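Local coordinates for vivid PAS protein VVD (Neurospora crassa, PDB 3D72) that senses blue light through a flavin-binding LOV domain of the PAS family and forms a rapidly exchanging dimer when light-activated, at residues Asn21-Leu29 with Arg106-Val114; Tyr59-Glu67 with Phe117-Asn126. The protein carries 1 engineered substitution. All coordinates share one frame; numbering follows the deposited sequence.

Interaction 1 of 2, residues Asn21-Leu29 with Arg106-Val114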
loop_
_atom_site.group_PDB
_atom_site.type_symbol
_atom_site.label_atom_id
_atom_site.label_comp_id
_atom_site.label_asym_id
_atom_site.label_seq_id
_atom_site.Cartn_x
_atom_site.Cartn_y
_atom_site.Cartn_z
ATOM N N ASN A 21 3.700 2.116 -6.328
ATOM C CA ASN A 21 3.157 2.049 -7.687
ATOM C C ASN A 21 3.632 3.192 -8.592
ATOM O O ASN A 21 3.241 3.249 -9.760
ATOM C CB ASN A 21 1.622 2.083 -7.641
ATOM C CG ASN A 21 1.007 0.737 -7.298
ATOM O OD1 ASN A 21 0.685 -0.054 -8.185
ATOM N ND2 ASN A 21 0.834 0.474 -6.015
ATOM N N ARG A 22 4.474 4.089 -8.083
ATOM C CA ARG A 22 4.922 5.225 -8.895
ATOM C C ARG A 22 5.664 4.777 -10.152
ATOM O O ARG A 22 6.552 3.935 -10.094
ATOM C CB ARG A 22 5.754 6.208 -8.053
ATOM C CG ARG A 22 7.119 5.739 -7.594
ATOM C CD ARG A 22 7.650 6.691 -6.523
ATOM N NE ARG A 22 9.081 6.542 -6.283
ATOM C CZ ARG A 22 9.654 5.467 -5.754
ATOM N NH1 ARG A 22 8.925 4.417 -5.394
ATOM N NH2 ARG A 22 10.970 5.443 -5.593
ATOM N N PRO A 23 5.290 5.344 -11.312
ATOM C CA PRO A 23 5.852 5.049 -12.636
ATOM C C PRO A 23 7.342 5.191 -12.905
ATOM O O PRO A 23 7.955 4.285 -13.474
ATOM C CB PRO A 23 5.020 5.935 -13.563
ATOM C CG PRO A 23 4.747 7.125 -12.713
ATOM C CD PRO A 23 4.361 6.486 -11.393
ATOM N N ASN A 24 7.932 6.312 -12.519
ATOM C CA ASN A 24 9.348 6.520 -12.792
ATOM C C ASN A 24 10.188 6.679 -11.537
ATOM O O ASN A 24 10.759 7.741 -11.297
ATOM C CB ASN A 24 9.523 7.747 -13.687
ATOM C CG ASN A 24 8.701 7.660 -14.959
ATOM O OD1 ASN A 24 8.847 6.720 -15.741
ATOM N ND2 ASN A 24 7.828 8.642 -15.171
ATOM N N PRO A 25 10.288 5.617 -10.724
ATOM C CA PRO A 25 11.080 5.697 -9.495
ATOM C C PRO A 25 12.546 6.008 -9.777
ATOM O O PRO A 25 13.188 5.348 -10.601
ATOM C CB PRO A 25 10.884 4.317 -8.871
ATOM C CG PRO A 25 10.736 3.432 -10.069
ATOM C CD PRO A 25 9.815 4.239 -10.954
ATOM N N GLN A 26 13.065 7.020 -9.096
ATOM C CA GLN A 26 14.452 7.420 -9.259
ATOM C C GLN A 26 15.298 6.695 -8.223
ATOM O O GLN A 26 16.519 6.649 -8.321
ATOM C CB GLN A 26 14.585 8.936 -9.091
ATOM C CG GLN A 26 13.826 9.712 -10.151
ATOM C CD GLN A 26 14.352 9.444 -11.547
ATOM O OE1 GLN A 26 15.479 9.811 -11.874
ATOM N NE2 GLN A 26 13.540 8.790 -12.375
ATOM N N VAL A 27 14.636 6.126 -7.226
ATOM C CA VAL A 27 15.333 5.392 -6.192
ATOM C C VAL A 27 14.475 4.175 -5.835
ATOM O O VAL A 27 13.261 4.288 -5.683
ATOM C CB VAL A 27 15.693 6.336 -4.986
ATOM C CG1 VAL A 27 15.992 7.744 -5.507
ATOM C CG2 VAL A 27 14.562 6.384 -3.967
ATOM N N GLU A 28 15.104 3.004 -5.753
ATOM C CA GLU A 28 14.367 1.785 -5.433
ATOM C C GLU A 28 14.263 1.672 -3.926
ATOM O O GLU A 28 15.262 1.770 -3.216
ATOM C CB GLU A 28 15.069 0.545 -5.988
ATOM C CG GLU A 28 15.519 0.649 -7.436
ATOM C CD GLU A 28 16.981 1.032 -7.553
ATOM O OE1 GLU A 28 17.771 0.619 -6.676
ATOM O OE2 GLU A 28 17.344 1.736 -8.522
ATOM N N LEU A 29 13.050 1.454 -3.443
ATOM C CA LEU A 29 12.818 1.354 -2.016
ATOM C C LEU A 29 12.459 -0.066 -1.628
ATOM O O LEU A 29 12.676 -0.481 -0.489
ATOM C CB LEU A 29 11.681 2.304 -1.637
ATOM C CG LEU A 29 11.647 2.965 -0.262
ATOM C CD1 LEU A 29 12.948 3.700 0.013
ATOM C CD2 LEU A 29 10.463 3.930 -0.239
ATOM N N ARG A 106 12.312 20.835 -4.759
ATOM C CA ARG A 106 11.971 20.518 -6.147
ATOM C C ARG A 106 11.042 19.317 -6.309
ATOM O O ARG A 106 10.726 18.925 -7.438
ATOM C CB ARG A 106 13.248 20.221 -6.941
ATOM C CG ARG A 106 14.287 21.330 -6.978
ATOM C CD ARG A 106 15.576 20.807 -7.607
ATOM N NE ARG A 106 16.612 21.830 -7.755
ATOM C CZ ARG A 106 17.073 22.583 -6.762
ATOM N NH1 ARG A 106 16.588 22.438 -5.537
ATOM N NH2 ARG A 106 18.032 23.473 -6.989
ATOM N N ASN A 107 10.607 18.738 -5.196
ATOM C CA ASN A 107 9.757 17.553 -5.239
ATOM C C ASN A 107 10.492 16.431 -5.968
ATOM O O ASN A 107 9.894 15.682 -6.745
ATOM C CB ASN A 107 8.424 17.831 -5.943
ATOM C CG ASN A 107 7.511 18.718 -5.131
ATOM O OD1 ASN A 107 7.488 18.645 -3.905
ATOM N ND2 ASN A 107 6.739 19.552 -5.813
ATOM N N ALA A 108 11.795 16.335 -5.720
ATOM C CA ALA A 108 12.623 15.296 -6.322
ATOM C C ALA A 108 12.935 14.265 -5.248
ATOM O O ALA A 108 13.166 14.625 -4.095
ATOM C CB ALA A 108 13.923 15.901 -6.861
ATOM N N GLU A 109 12.928 12.987 -5.623
ATOM C CA GLU A 109 13.235 11.906 -4.690
ATOM C C GLU A 109 14.702 12.002 -4.306
ATOM O O GLU A 109 15.541 12.382 -5.120
ATOM C CB GLU A 109 12.976 10.543 -5.342
ATOM C CG GLU A 109 11.559 10.391 -5.849
ATOM C CD GLU A 109 11.289 9.055 -6.523
ATOM O OE1 GLU A 109 10.187 8.900 -7.072
ATOM O OE2 GLU A 109 12.161 8.167 -6.508
ATOM N N VAL A 110 15.017 11.657 -3.067
ATOM C CA VAL A 110 16.401 11.720 -2.625
ATOM C C VAL A 110 16.685 10.667 -1.564
ATOM O O VAL A 110 15.800 10.262 -0.810
ATOM C CB VAL A 110 16.737 13.131 -2.083
ATOM C CG1 VAL A 110 16.011 13.375 -0.777
ATOM C CG2 VAL A 110 18.243 13.287 -1.912
ATOM N N GLN A 111 17.935 10.220 -1.517
ATOM C CA GLN A 111 18.348 9.214 -0.563
ATOM C C GLN A 111 19.725 9.640 -0.078
ATOM O O GLN A 111 20.615 9.904 -0.884
ATOM C CB GLN A 111 18.404 7.859 -1.269
ATOM C CG GLN A 111 18.379 6.654 -0.372
ATOM C CD GLN A 111 18.031 5.389 -1.149
ATOM O OE1 GLN A 111 16.956 4.807 -0.976
ATOM N NE2 GLN A 111 18.938 4.972 -2.023
ATOM N N VAL A 112 19.890 9.732 1.236
ATOM C CA VAL A 112 21.168 10.149 1.803
ATOM C C VAL A 112 21.456 9.475 3.131
ATOM O O VAL A 112 20.591 8.837 3.718
ATOM C CB VAL A 112 21.206 11.684 2.055
ATOM C CG1 VAL A 112 20.876 12.439 0.779
ATOM C CG2 VAL A 112 20.235 12.056 3.172
ATOM N N GLU A 113 22.708 9.577 3.571
ATOM C CA GLU A 113 23.096 9.071 4.872
ATOM C C GLU A 113 23.383 10.352 5.643
ATOM O O GLU A 113 24.159 11.193 5.188
ATOM C CB GLU A 113 24.358 8.212 4.807
ATOM C CG GLU A 113 24.138 6.818 4.266
ATOM C CD GLU A 113 25.181 5.856 4.782
ATOM O OE1 GLU A 113 26.356 6.263 4.853
ATOM O OE2 GLU A 113 24.830 4.703 5.115
ATOM N N VAL A 114 22.743 10.515 6.791
ATOM C CA VAL A 114 22.944 11.719 7.577
ATOM C C VAL A 114 23.147 11.385 9.043
ATOM O O VAL A 114 22.495 10.498 9.589
ATOM C CB VAL A 114 21.733 12.691 7.431
ATOM C CG1 VAL A 114 20.461 12.038 7.936
ATOM C CG2 VAL A 114 22.003 13.983 8.199
HETATM O O HOH W 1 9.623 9.090 -9.570
HETATM O O HOH W 2 16.794 1.822 -1.123
HETATM O O HOH W 3 18.338 3.061 -4.749
#
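R22 and E109 meet head-on in a side-on salt bridge. Along its NE edge, R22 NE donates to E109 OE1 at 2.7 Å, and R22 NH2 donates to E109 OE2 at 3.1 Å. Both oxygens lie in the guanidinium plane. The carboxylate is not coplanar with it: the two planes stand 47° apart, and R22 meets both oxygens from above the carboxylate plane. From CG to NE the arginine chain is extended, which carries the guanidinium out to the acid. P25 CB sits over the centre of one face of the R22 guanidinium, 3.4 Å above it.

E109 OE2 has a second firm donor. The backbone N of Q26 donates to E109 OE2 at 3.0 Å, from the face opposite R22 NH2; the N of V27 adds a weak bond. A water donates to both E109 OE1 and N24 O. V27 lies alongside E109 and Q111, running the other way, with V27 CG2 4.1 Å from Q111 OE1. That oxygen is held mainly by T129 on the neighbouring strand, and a water links it to E28 O.

The contact lies at the surface. It ties the loop after helix 12-21 to the start of strand 110-117, an outer strand of the PAS sheet. R22 and the backbone N-H groups of the loop probably offset the charge of E109, which would favour its ionised form.

Interaction 2 of 2, residues Tyr59-Glu67 with Phe117-Asn126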
loop_
_atom_site.group_PDB
_atom_site.type_symbol
_atom_site.label_atom_id
_atom_site.label_comp_id
_atom_site.label_asym_id
_atom_site.label_seq_id
_atom_site.Cartn_x
_atom_site.Cartn_y
_atom_site.Cartn_z
ATOM N N TYR A 59 10.344 4.860 18.140
ATOM C CA TYR A 59 11.177 3.908 18.857
ATOM C C TYR A 59 12.646 4.103 18.493
ATOM O O TYR A 59 13.523 4.143 19.370
ATOM C CB TYR A 59 10.762 2.481 18.518
ATOM C CG TYR A 59 11.558 1.442 19.260
ATOM C CD1 TYR A 59 11.992 0.286 18.620
ATOM C CD2 TYR A 59 11.868 1.608 20.607
ATOM C CE1 TYR A 59 12.714 -0.683 19.301
ATOM C CE2 TYR A 59 12.592 0.648 21.300
ATOM C CZ TYR A 59 13.010 -0.494 20.640
ATOM O OH TYR A 59 13.713 -1.455 21.317
ATOM N N MET A 60 12.912 4.220 17.196
ATOM C CA MET A 60 14.270 4.413 16.706
ATOM C C MET A 60 14.950 5.649 17.287
ATOM O O MET A 60 16.102 5.586 17.727
ATOM C CB MET A 60 14.280 4.536 15.177
ATOM C CG MET A 60 15.663 4.821 14.604
ATOM S SD MET A 60 15.632 5.250 12.846
ATOM C CE MET A 60 15.271 7.013 12.914
ATOM N N THR A 61 14.231 6.769 17.288
ATOM C CA THR A 61 14.782 8.036 17.763
ATOM C C THR A 61 14.684 8.301 19.258
ATOM O O THR A 61 15.406 9.150 19.783
ATOM C CB THR A 61 14.132 9.230 17.023
ATOM O OG1 THR A 61 12.739 9.307 17.354
ATOM C CG2 THR A 61 14.287 9.072 15.519
ATOM N N GLY A 62 13.786 7.596 19.939
ATOM C CA GLY A 62 13.622 7.785 21.371
ATOM C C GLY A 62 12.705 8.933 21.756
ATOM O O GLY A 62 12.495 9.193 22.943
ATOM N N TYR A 63 12.172 9.634 20.758
ATOM C CA TYR A 63 11.270 10.758 20.997
ATOM C C TYR A 63 9.816 10.296 20.951
ATOM O O TYR A 63 9.507 9.290 20.328
ATOM C CB TYR A 63 11.485 11.848 19.940
ATOM C CG TYR A 63 12.792 12.603 20.065
ATOM C CD1 TYR A 63 13.923 12.233 19.328
ATOM C CD2 TYR A 63 12.894 13.709 20.910
ATOM C CE1 TYR A 63 15.112 12.952 19.425
ATOM C CE2 TYR A 63 14.075 14.423 21.019
ATOM C CZ TYR A 63 15.180 14.045 20.276
ATOM O OH TYR A 63 16.344 14.775 20.390
ATOM N N SER A 64 8.928 11.031 21.612
ATOM C CA SER A 64 7.505 10.688 21.629
ATOM C C SER A 64 6.762 11.459 20.539
ATOM O O SER A 64 7.316 12.376 19.934
ATOM C CB SER A 64 6.900 11.056 22.986
ATOM O OG SER A 64 6.954 12.460 23.171
ATOM N N ASN A 65 5.509 11.085 20.292
ATOM C CA ASN A 65 4.699 11.774 19.293
ATOM C C ASN A 65 4.621 13.262 19.617
ATOM O O ASN A 65 4.775 14.108 18.734
ATOM C CB ASN A 65 3.278 11.201 19.261
ATOM C CG ASN A 65 3.016 10.356 18.035
ATOM O OD1 ASN A 65 3.225 10.797 16.906
ATOM N ND2 ASN A 65 2.546 9.131 18.250
ATOM N N ALA A 66 4.383 13.577 20.888
ATOM C CA ALA A 66 4.274 14.961 21.332
ATOM C C ALA A 66 5.543 15.760 21.069
ATOM O O ALA A 66 5.489 16.962 20.813
ATOM C CB ALA A 66 3.938 15.003 22.818
ATOM N N GLU A 67 6.684 15.085 21.129
ATOM C CA GLU A 67 7.965 15.739 20.908
ATOM C C GLU A 67 8.345 15.919 19.445
ATOM O O GLU A 67 9.153 16.789 19.131
ATOM C CB GLU A 67 9.079 14.969 21.616
ATOM C CG GLU A 67 9.015 15.054 23.132
ATOM C CD GLU A 67 10.093 14.231 23.798
ATOM O OE1 GLU A 67 10.237 13.044 23.429
ATOM O OE2 GLU A 67 10.787 14.768 24.690
ATOM N N PHE A 117 20.881 12.085 15.926
ATOM C CA PHE A 117 21.037 11.768 17.338
ATOM C C PHE A 117 19.699 11.412 17.973
ATOM O O PHE A 117 18.696 12.080 17.730
ATOM C CB PHE A 117 21.649 12.966 18.075
ATOM C CG PHE A 117 22.988 13.377 17.552
ATOM C CD1 PHE A 117 24.154 12.834 18.083
ATOM C CD2 PHE A 117 23.084 14.282 16.505
ATOM C CE1 PHE A 117 25.400 13.177 17.565
ATOM C CE2 PHE A 117 24.318 14.637 15.971
ATOM C CZ PHE A 117 25.489 14.080 16.512
ATOM N N LYS A 118 19.704 10.361 18.774
ATOM C CA LYS A 118 18.502 9.926 19.456
ATOM C C LYS A 118 18.295 10.891 20.621
ATOM O O LYS A 118 19.171 11.696 20.940
ATOM C CB LYS A 118 18.673 8.487 19.941
ATOM C CG LYS A 118 19.043 7.510 18.827
ATOM C CD LYS A 118 18.967 6.079 19.311
ATOM C CE LYS A 118 19.259 5.094 18.191
ATOM N NZ LYS A 118 19.028 3.691 18.633
ATOM N N LYS A 119 17.108 10.821 21.268
ATOM C CA LYS A 119 16.782 11.703 22.379
ATOM C C LYS A 119 17.830 11.693 23.491
ATOM O O LYS A 119 18.123 12.733 24.088
ATOM C CB LYS A 119 15.414 11.311 22.963
ATOM C CG LYS A 119 14.937 12.177 24.143
ATOM C CD LYS A 119 13.587 11.693 24.670
ATOM C CE LYS A 119 13.176 12.434 25.936
ATOM N NZ LYS A 119 13.112 13.902 25.716
ATOM N N ASN A 120 18.373 10.517 23.776
ATOM C CA ASN A 120 19.379 10.385 24.823
ATOM C C ASN A 120 20.763 10.825 24.353
ATOM O O ASN A 120 21.750 10.659 25.072
ATOM C CB ASN A 120 19.431 8.940 25.340
ATOM C CG ASN A 120 19.978 7.957 24.317
ATOM O OD1 ASN A 120 20.062 6.758 24.586
ATOM N ND2 ASN A 120 20.360 8.454 23.151
ATOM N N GLY A 121 20.833 11.374 23.145
ATOM C CA GLY A 121 22.101 11.848 22.612
ATOM C C GLY A 121 22.947 10.842 21.852
ATOM O O GLY A 121 24.040 11.182 21.390
ATOM N N GLN A 122 22.463 9.613 21.706
ATOM C CA GLN A 122 23.230 8.600 20.989
ATOM C C GLN A 122 23.330 8.910 19.500
ATOM O O GLN A 122 22.321 9.041 18.808
ATOM C CB GLN A 122 22.611 7.216 21.167
ATOM C CG GLN A 122 23.257 6.152 20.285
ATOM C CD GLN A 122 22.421 4.888 20.176
ATOM O OE1 GLN A 122 22.516 4.150 19.195
ATOM N NE2 GLN A 122 21.602 4.629 21.192
ATOM N N ARG A 123 24.560 9.007 19.014
ATOM C CA ARG A 123 24.821 9.295 17.609
ATOM C C ARG A 123 24.616 8.064 16.734
ATOM O O ARG A 123 24.998 6.952 17.102
ATOM C CB ARG A 123 26.265 9.778 17.437
ATOM C CG ARG A 123 26.729 9.889 15.992
ATOM C CD ARG A 123 28.216 10.200 15.924
ATOM N NE ARG A 123 28.741 10.174 14.559
ATOM C CZ ARG A 123 29.237 11.235 13.935
ATOM N NH1 ARG A 123 29.277 12.411 14.550
ATOM N NH2 ARG A 123 29.693 11.128 12.699
ATOM N N PHE A 124 24.000 8.268 15.577
ATOM C CA PHE A 124 23.800 7.181 14.633
ATOM C C PHE A 124 23.746 7.720 13.215
ATOM O O PHE A 124 23.541 8.917 13.000
ATOM C CB PHE A 124 22.532 6.366 14.953
ATOM C CG PHE A 124 21.230 7.073 14.664
ATOM C CD1 PHE A 124 20.683 7.966 15.580
ATOM C CD2 PHE A 124 20.533 6.805 13.489
ATOM C CE1 PHE A 124 19.452 8.578 15.334
ATOM C CE2 PHE A 124 19.304 7.412 13.233
ATOM C CZ PHE A 124 18.763 8.299 14.152
ATOM N N VAL A 125 23.980 6.839 12.249
ATOM C CA VAL A 125 23.919 7.224 10.849
ATOM C C VAL A 125 22.547 6.785 10.364
ATOM O O VAL A 125 22.197 5.607 10.423
ATOM C CB VAL A 125 25.010 6.529 10.012
ATOM C CG1 VAL A 125 24.968 7.040 8.577
ATOM C CG2 VAL A 125 26.382 6.794 10.631
ATOM N N ASN A 126 21.768 7.754 9.899
ATOM C CA ASN A 126 20.416 7.513 9.422
ATOM C C ASN A 126 20.408 7.444 7.901
ATOM O O ASN A 126 20.794 8.398 7.231
ATOM C CB ASN A 126 19.527 8.667 9.907
ATOM C CG ASN A 126 18.045 8.436 9.675
ATOM O OD1 ASN A 126 17.637 7.560 8.916
ATOM N ND2 ASN A 126 17.223 9.257 10.332
HETATM O O HOH W 4 16.319 3.311 19.743
HETATM O O HOH W 5 18.026 14.671 18.300
HETATM O O HOH W 6 17.163 15.368 23.003
#
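K119 sets its CB over one face of the Y63 ring. K119 CB stands 3.7 Å from the Y63 ring centroid and only 6° off the normal, a CH-pi contact. K119 CG is anti to the backbone N (chi1 -179°), and the chain stays extended as far as CE. It then bends at chi4 (58°), which turns NZ to E67. K119 NZ meets E67 OE2 at 2.7 Å on the syn lone pair, forming a salt bridge. E67 OE1 uses its anti lone pair to accept from S64 N. S64 and E67 form a capping box at the start of helix 65-68, so the lysine's partner is itself held by the helix end.

The backbones meet where helix 55-61 ends and a type I turn, K118 to G121, links strands 110-117 and 123-134. This hairpin belongs to the antiparallel sheet of the PAS fold. K119 N donates to T61 O at 2.8 Å. G62 follows with positive phi and packs against K119 through its backbone.

K118 extends past M60, with K118 CE 3.2 Å from M60 O, and its NZ forms a salt bridge with E149. M60 crosses F124 at about a right angle. Bent at its last torsion, it brings M60 CE to 3.9 Å from F124 CZ in apolar packing, while SD makes an oblique Met-aromatic contact with the ring. M60 CE also packs against ND2 of N126, a flavin-pocket residue whose amide bonds N116 and C148.

The centres of interactions 1 and 2 are about 24 Å apart, on opposite sides of the chain's centre. Their segments alternate along the chain: 21-29, 59-67, 106-114, then 117-126. Strands 110-117 and 123-134 are neighbours in the antiparallel sheet and join the two sites. The segments touch there, with V114 O 2.9 Å from N126 N, a probable hydrogen bond. Interaction 1 sits at one end of strand 110-117, where the N-terminal loop meets it. Interaction 2 packs the helices 55-61 and 65-68 against the turn beyond its other end. V114 and N126 both touch FAD, so this strand pair runs from the surface loop past the flavin to helices 55-61 and 65-68.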